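Local coordinates for ferric vibriobactin ABC transporter, periplasmic ferric vibriobactin-binding protein (PDB 3R5T) that binds the iron-loaded siderophore vibriobactin in the periplasm of Vibrio cholerae and probably delivers it to an ABC transporter for iron uptake, at residues H145-E148 against Q149-Q153; D271-S274 against A275-I278. All blocks are in the same frame, centred on the assembly; numbering follows the deposited sequence.

Contact 1: H145-E148 against Q149-Q153; sequences HNFE and QWTKQ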
ATOM      1  N   HIS A 145      -4.596   7.132  15.086  1.00 15.45           N
ATOM      2  CA  HIS A 145      -4.514   6.810  16.492  1.00 17.40           C
ATOM      3  C   HIS A 145      -5.328   5.558  16.839  1.00 19.46           C
ATOM      4  O   HIS A 145      -4.876   4.691  17.610  1.00 19.02           O
ATOM      5  CB  HIS A 145      -4.989   7.996  17.328  1.00 17.14           C
ATOM      6  CG  HIS A 145      -5.233   7.646  18.755  1.00 19.45           C
ATOM      7  ND1 HIS A 145      -4.212   7.566  19.679  1.00 20.13           N
ATOM      8  CD2 HIS A 145      -6.366   7.297  19.408  1.00 20.48           C
ATOM      9  CE1 HIS A 145      -4.714   7.217  20.851  1.00 21.49           C
ATOM     10  NE2 HIS A 145      -6.018   7.051  20.714  1.00 21.62           N
ATOM     11  N   ASN A 146      -6.531   5.449  16.272  1.00 20.18           N
ATOM     12  CA  ASN A 146      -7.362   4.286  16.567  1.00 20.73           C
ATOM     13  C   ASN A 146      -6.712   3.005  16.059  1.00 20.16           C
ATOM     14  O   ASN A 146      -6.781   1.961  16.718  1.00 19.71           O
ATOM     15  CB  ASN A 146      -8.750   4.424  15.946  1.00 21.68           C
ATOM     16  CG  ASN A 146      -9.610   5.459  16.641  1.00 23.29           C
ATOM     17  OD1 ASN A 146      -9.335   5.869  17.765  1.00 24.28           O
ATOM     18  ND2 ASN A 146     -10.668   5.882  15.962  1.00 23.19           N
ATOM     19  N   PHE A 147      -6.089   3.079  14.885  1.00 18.57           N
ATOM     20  CA  PHE A 147      -5.482   1.900  14.295  1.00 18.78           C
ATOM     21  C   PHE A 147      -4.293   1.466  15.129  1.00 20.41           C
ATOM     22  O   PHE A 147      -4.070   0.271  15.341  1.00 18.76           O
ATOM     23  CB  PHE A 147      -5.046   2.198  12.864  1.00 15.41           C
ATOM     24  CG  PHE A 147      -4.538   0.991  12.130  1.00 17.58           C
ATOM     25  CD1 PHE A 147      -5.418   0.108  11.523  1.00 20.02           C
ATOM     26  CD2 PHE A 147      -3.177   0.745  12.047  1.00 19.54           C
ATOM     27  CE1 PHE A 147      -4.935  -1.010  10.852  1.00 22.31           C
ATOM     28  CE2 PHE A 147      -2.696  -0.360  11.374  1.00 22.59           C
ATOM     29  CZ  PHE A 147      -3.572  -1.229  10.783  1.00 23.24           C
ATOM     30  N   GLU A 148      -3.549   2.442  15.637  1.00 20.34           N
ATOM     31  CA  GLU A 148      -2.369   2.142  16.435  1.00 24.72           C
ATOM     32  C   GLU A 148      -2.742   1.561  17.802  1.00 23.87           C
ATOM     33  O   GLU A 148      -2.037   0.700  18.324  1.00 23.15           O
ATOM     34  CB  GLU A 148      -1.450   3.366  16.535  1.00 27.14           C
ATOM     35  CG  GLU A 148      -0.220   3.260  15.611  1.00 32.00           C
ATOM     36  CD  GLU A 148      -0.362   3.889  14.213  1.00 30.81           C
ATOM     37  OE1 GLU A 148      -1.380   3.675  13.483  1.00 27.88           O
ATOM     38  OE2 GLU A 148       0.610   4.579  13.814  1.00 30.56           O
ATOM     39  N   GLN A 149      -3.849   2.014  18.373  1.00 20.31           N
ATOM     40  CA  GLN A 149      -4.369   1.406  19.598  1.00 22.86           C
ATOM     41  C   GLN A 149      -4.687  -0.065  19.362  1.00 19.34           C
ATOM     42  O   GLN A 149      -4.427  -0.927  20.210  1.00 23.08           O
ATOM     43  CB  GLN A 149      -5.630   2.135  20.074  1.00 29.62           C
ATOM     44  CG  GLN A 149      -5.376   3.384  20.910  1.00 34.12           C
ATOM     45  CD  GLN A 149      -6.605   3.802  21.706  1.00 39.22           C
ATOM     46  OE1 GLN A 149      -7.730   3.424  21.370  1.00 41.50           O
ATOM     47  NE2 GLN A 149      -6.396   4.586  22.767  1.00 41.25           N
ATOM     48  N   TRP A 150      -5.243  -0.361  18.196  1.00 16.12           N
ATOM     49  CA  TRP A 150      -5.567  -1.731  17.837  1.00 20.52           C
ATOM     50  C   TRP A 150      -4.320  -2.581  17.629  1.00 21.36           C
ATOM     51  O   TRP A 150      -4.253  -3.706  18.126  1.00 22.08           O
ATOM     52  CB  TRP A 150      -6.413  -1.733  16.566  1.00 19.90           C
ATOM     53  CG  TRP A 150      -6.903  -3.095  16.150  1.00 22.12           C
ATOM     54  CD1 TRP A 150      -7.547  -4.012  16.923  1.00 23.33           C
ATOM     55  CD2 TRP A 150      -6.815  -3.663  14.840  1.00 21.94           C
ATOM     56  NE1 TRP A 150      -7.845  -5.137  16.177  1.00 23.28           N
ATOM     57  CE2 TRP A 150      -7.409  -4.941  14.894  1.00 20.54           C
ATOM     58  CE3 TRP A 150      -6.290  -3.213  13.629  1.00 20.34           C
ATOM     59  CZ2 TRP A 150      -7.492  -5.777  13.776  1.00 19.99           C
ATOM     60  CZ3 TRP A 150      -6.363  -4.050  12.515  1.00 19.21           C
ATOM     61  CH2 TRP A 150      -6.961  -5.316  12.606  1.00 20.26           C
ATOM     62  N   THR A 151      -3.330  -2.058  16.913  1.00 21.08           N
ATOM     63  CA  THR A 151      -2.136  -2.858  16.643  1.00 22.52           C
ATOM     64  C   THR A 151      -1.383  -3.164  17.920  1.00 22.77           C
ATOM     65  O   THR A 151      -0.760  -4.214  18.031  1.00 24.57           O
ATOM     66  CB  THR A 151      -1.197  -2.248  15.571  1.00 22.24           C
ATOM     67  OG1 THR A 151      -0.801  -0.926  15.945  1.00 26.04           O
ATOM     68  CG2 THR A 151      -1.881  -2.217  14.210  1.00 22.92           C
ATOM     69  N   LYS A 152      -1.458  -2.247  18.881  1.00 22.54           N
ATOM     70  CA  LYS A 152      -0.902  -2.469  20.212  1.00 23.58           C
ATOM     71  C   LYS A 152      -1.539  -3.693  20.846  1.00 23.76           C
ATOM     72  O   LYS A 152      -0.849  -4.583  21.345  1.00 25.31           O
ATOM     73  CB  LYS A 152      -1.172  -1.245  21.083  1.00 27.93           C
ATOM     74  CG  LYS A 152      -0.193  -0.117  20.896  1.00 34.07           C
ATOM     75  CD  LYS A 152       0.685   0.030  22.128  1.00 39.51           C
ATOM     76  CE  LYS A 152       1.658   1.179  21.959  1.00 40.00           C
ATOM     77  NZ  LYS A 152       2.586   0.946  20.826  1.00 37.72           N
ATOM     78  N   GLN A 153      -2.866  -3.734  20.820  1.00 23.68           N
ATOM     79  CA  GLN A 153      -3.594  -4.853  21.405  1.00 25.54           C
ATOM     80  C   GLN A 153      -3.239  -6.152  20.697  1.00 23.63           C
ATOM     81  O   GLN A 153      -3.020  -7.191  21.325  1.00 26.20           O
ATOM     82  CB  GLN A 153      -5.097  -4.630  21.292  1.00 28.03           C
ATOM     83  CG  GLN A 153      -5.683  -3.580  22.213  1.00 29.30           C
ATOM     84  CD  GLN A 153      -7.169  -3.427  21.967  1.00 30.80           C
ATOM     85  OE1 GLN A 153      -7.983  -3.712  22.847  1.00 31.01           O
ATOM     86  NE2 GLN A 153      -7.532  -3.025  20.750  1.00 31.28           N
TER
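F147 and W150, three residues apart on helix 137-155, meet as an offset edge-to-face aromatic pair. The indole presents the edge of its six-membered ring to the phenyl face, with centroids 5.7 Å apart and planes at 68°. The nearest atoms are F147 CE1 and W150 CZ3, at 3.7 Å. Both side chains leave the helix with CG opposite the backbone N, chi1 near 180° in each, and this shared choice sends the two rings out along the same flank. One turn on from F147, T151 adds its methyl to the same ring: CG2 approaches F147 CE2 to 3.5 Å, slantwise to the ring plane. That methyl lies beside the backbone N of T151, while OG1 is directed back at the carbonyl of E148, 3.1 Å from its O. The same oxygen accepts the backbone N-H of K152.

On another side of the helix, H145 and Q149 pair more loosely. Q149 CG sits off-centre over the imidazole, 4.1 Å from the ring centroid, a CH-pi contact, and the amide and ring planes are turned 49° apart. H145 NE2 and Q149 NE2 approach to 3.2 Å, but the angle is poor for a hydrogen bond.

W150 NE1 donates to L294 O, and E148 OE1 takes a bond from Q124 NE2. Helix 137-155 follows the parallel sheet and precedes the mixed one, consistent with the long helix linking the two lobes in this solute-binding family. Its F147 side packs on helices 272-286 and 185-192. This part of the helix thus has a buried side, where F147, W150 and T151 fit by ring and methyl packing, and an exposed side, where H145 and Q149 meet without a hydrogen bond between their side chains.

Contact 2: D271-S274 against A275-I278; sequences DLFS and AREI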
ATOM      1  N   ASP A 271      -3.368  -0.120   2.558  1.00 12.68           N
ATOM      2  CA  ASP A 271      -4.135   1.026   3.013  1.00 13.73           C
ATOM      3  C   ASP A 271      -4.845   0.555   4.285  1.00 15.28           C
ATOM      4  O   ASP A 271      -4.683  -0.591   4.695  1.00 14.47           O
ATOM      5  CB  ASP A 271      -5.092   1.505   1.906  1.00 14.41           C
ATOM      6  CG  ASP A 271      -5.915   0.389   1.349  1.00 13.77           C
ATOM      7  OD1 ASP A 271      -5.857   0.151   0.123  1.00 15.60           O
ATOM      8  OD2 ASP A 271      -6.637  -0.247   2.147  1.00 13.01           O
ATOM      9  N   LEU A 272      -5.622   1.417   4.918  1.00 13.95           N
ATOM     10  CA  LEU A 272      -6.318   1.039   6.144  1.00 14.49           C
ATOM     11  C   LEU A 272      -7.116  -0.250   5.959  1.00 14.74           C
ATOM     12  O   LEU A 272      -7.122  -1.119   6.834  1.00 15.15           O
ATOM     13  CB  LEU A 272      -7.266   2.150   6.559  1.00 14.31           C
ATOM     14  CG  LEU A 272      -8.190   1.793   7.723  1.00 16.20           C
ATOM     15  CD1 LEU A 272      -7.429   1.475   9.020  1.00 16.50           C
ATOM     16  CD2 LEU A 272      -9.193   2.936   7.939  1.00 17.33           C
ATOM     17  N   PHE A 273      -7.765  -0.384   4.802  1.00 13.55           N
ATOM     18  CA  PHE A 273      -8.653  -1.506   4.577  1.00 14.86           C
ATOM     19  C   PHE A 273      -7.907  -2.810   4.377  1.00 14.40           C
ATOM     20  O   PHE A 273      -8.241  -3.824   5.007  1.00 15.57           O
ATOM     21  CB  PHE A 273      -9.602  -1.159   3.431  1.00 15.22           C
ATOM     22  CG  PHE A 273     -10.255   0.175   3.635  1.00 17.31           C
ATOM     23  CD1 PHE A 273      -9.805   1.302   2.969  1.00 17.19           C
ATOM     24  CD2 PHE A 273     -11.259   0.311   4.578  1.00 18.24           C
ATOM     25  CE1 PHE A 273     -10.401   2.541   3.207  1.00 17.83           C
ATOM     26  CE2 PHE A 273     -11.851   1.541   4.815  1.00 19.00           C
ATOM     27  CZ  PHE A 273     -11.422   2.653   4.131  1.00 19.19           C
ATOM     28  N   SER A 274      -6.879  -2.812   3.538  1.00 17.62           N
ATOM     29  CA  SER A 274      -6.113  -4.047   3.388  1.00 17.38           C
ATOM     30  C   SER A 274      -5.283  -4.342   4.637  1.00 17.19           C
ATOM     31  O   SER A 274      -5.060  -5.510   4.957  1.00 15.48           O
ATOM     32  CB  SER A 274      -5.221  -4.032   2.146  1.00 13.62           C
ATOM     33  OG  SER A 274      -4.389  -2.890   2.103  1.00 12.40           O
ATOM     34  N   ALA A 275      -4.848  -3.295   5.335  1.00 14.13           N
ATOM     35  CA  ALA A 275      -4.100  -3.473   6.581  1.00 14.33           C
ATOM     36  C   ALA A 275      -4.958  -4.205   7.612  1.00 15.07           C
ATOM     37  O   ALA A 275      -4.488  -5.127   8.286  1.00 15.85           O
ATOM     38  CB  ALA A 275      -3.621  -2.113   7.137  1.00 11.90           C
ATOM     39  N   ARG A 276      -6.221  -3.805   7.728  1.00 15.58           N
ATOM     40  CA  ARG A 276      -7.133  -4.519   8.621  1.00 17.66           C
ATOM     41  C   ARG A 276      -7.258  -5.991   8.232  1.00 16.77           C
ATOM     42  O   ARG A 276      -7.230  -6.870   9.097  1.00 17.57           O
ATOM     43  CB  ARG A 276      -8.516  -3.883   8.598  1.00 22.25           C
ATOM     44  CG  ARG A 276      -8.645  -2.644   9.446  1.00 25.46           C
ATOM     45  CD  ARG A 276     -10.020  -2.027   9.271  1.00 28.18           C
ATOM     46  NE  ARG A 276     -10.150  -0.846  10.112  1.00 28.58           N
ATOM     47  CZ  ARG A 276     -11.019   0.136   9.902  1.00 28.41           C
ATOM     48  NH1 ARG A 276     -11.850   0.088   8.867  1.00 28.49           N
ATOM     49  NH2 ARG A 276     -11.055   1.171  10.730  1.00 28.84           N
ATOM     50  N   GLU A 277      -7.417  -6.264   6.944  1.00 15.04           N
ATOM     51  CA  GLU A 277      -7.558  -7.643   6.504  1.00 17.80           C
ATOM     52  C   GLU A 277      -6.308  -8.438   6.885  1.00 17.34           C
ATOM     53  O   GLU A 277      -6.400  -9.563   7.377  1.00 17.28           O
ATOM     54  CB  GLU A 277      -7.782  -7.719   4.987  1.00 19.62           C
ATOM     55  CG  GLU A 277      -9.114  -7.148   4.522  1.00 23.04           C
ATOM     56  CD  GLU A 277      -9.414  -7.469   3.060  1.00 25.28           C
ATOM     57  OE1 GLU A 277      -9.009  -8.552   2.584  1.00 27.46           O
ATOM     58  OE2 GLU A 277     -10.079  -6.650   2.401  1.00 25.64           O
ATOM     59  N   ILE A 278      -5.142  -7.862   6.625  1.00 17.41           N
ATOM     60  CA  ILE A 278      -3.867  -8.507   6.938  1.00 18.35           C
ATOM     61  C   ILE A 278      -3.698  -8.802   8.431  1.00 20.13           C
ATOM     62  O   ILE A 278      -3.331  -9.913   8.808  1.00 21.21           O
ATOM     63  CB  ILE A 278      -2.679  -7.680   6.423  1.00 17.40           C
ATOM     64  CG1 ILE A 278      -2.721  -7.608   4.900  1.00 14.46           C
ATOM     65  CG2 ILE A 278      -1.362  -8.266   6.906  1.00 20.22           C
ATOM     66  CD1 ILE A 278      -1.820  -6.538   4.259  1.00 12.80           C
TER
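A capping box opens helix 272-286, with D271 at the N-cap and S274 three residues on. D271 OD2 receives the backbone N-H of S274 at 2.9 Å, from above the carboxylate plane and nearly straight at the hydrogen (165°); a weak bond from F273 N reaches the same oxygen. D271 OD1 is also bonded, to Q58 NE2, so both carboxylate oxygens are engaged. In return S274 OG accepts from D271 N at 3.0 Å. With chi1 of 53°, S274 holds OG between its own N and carbonyl carbon, turned back to the start of the helix, where R269 O is a further partner. The first main-chain bond of the helix follows directly, A275 N to D271 O at 2.8 Å.

Further along, R276 runs extended from CG to NE and brings its guanidinium back over L272. The leucine methyls lie against one face of that flat group: CD1 is 3.7 Å from R276 NE, and CD2 is 3.8 Å from R276 NH2. At the helix start, D271 OD2 takes the N-H of S274 while S274 OG takes the N-H of D271, the exchange that defines a capping box.

In the fold
Contact 1 lies mid-helix and is partly buried, its centre about 18 Å from the centre of the chain; contact 2 starts a helix, its centre about 9 Å from the chain centre, with no exposed residue among those touching. The two helices pack together: F147 CD1 lies 3.5 Å from L272 CD1, and F147 CZ is 3.8 Å from A275 CB. F147 therefore serves both its own helix and the interface, and helix 185-192 adds L189 against both F147 and A275. On a regular helical backbone in each case, the side chains of contact 1 bring aromatic and methyl packing, those of contact 2 a capping box. The side chain of D271 is about 11 Å from bound vibriobactin.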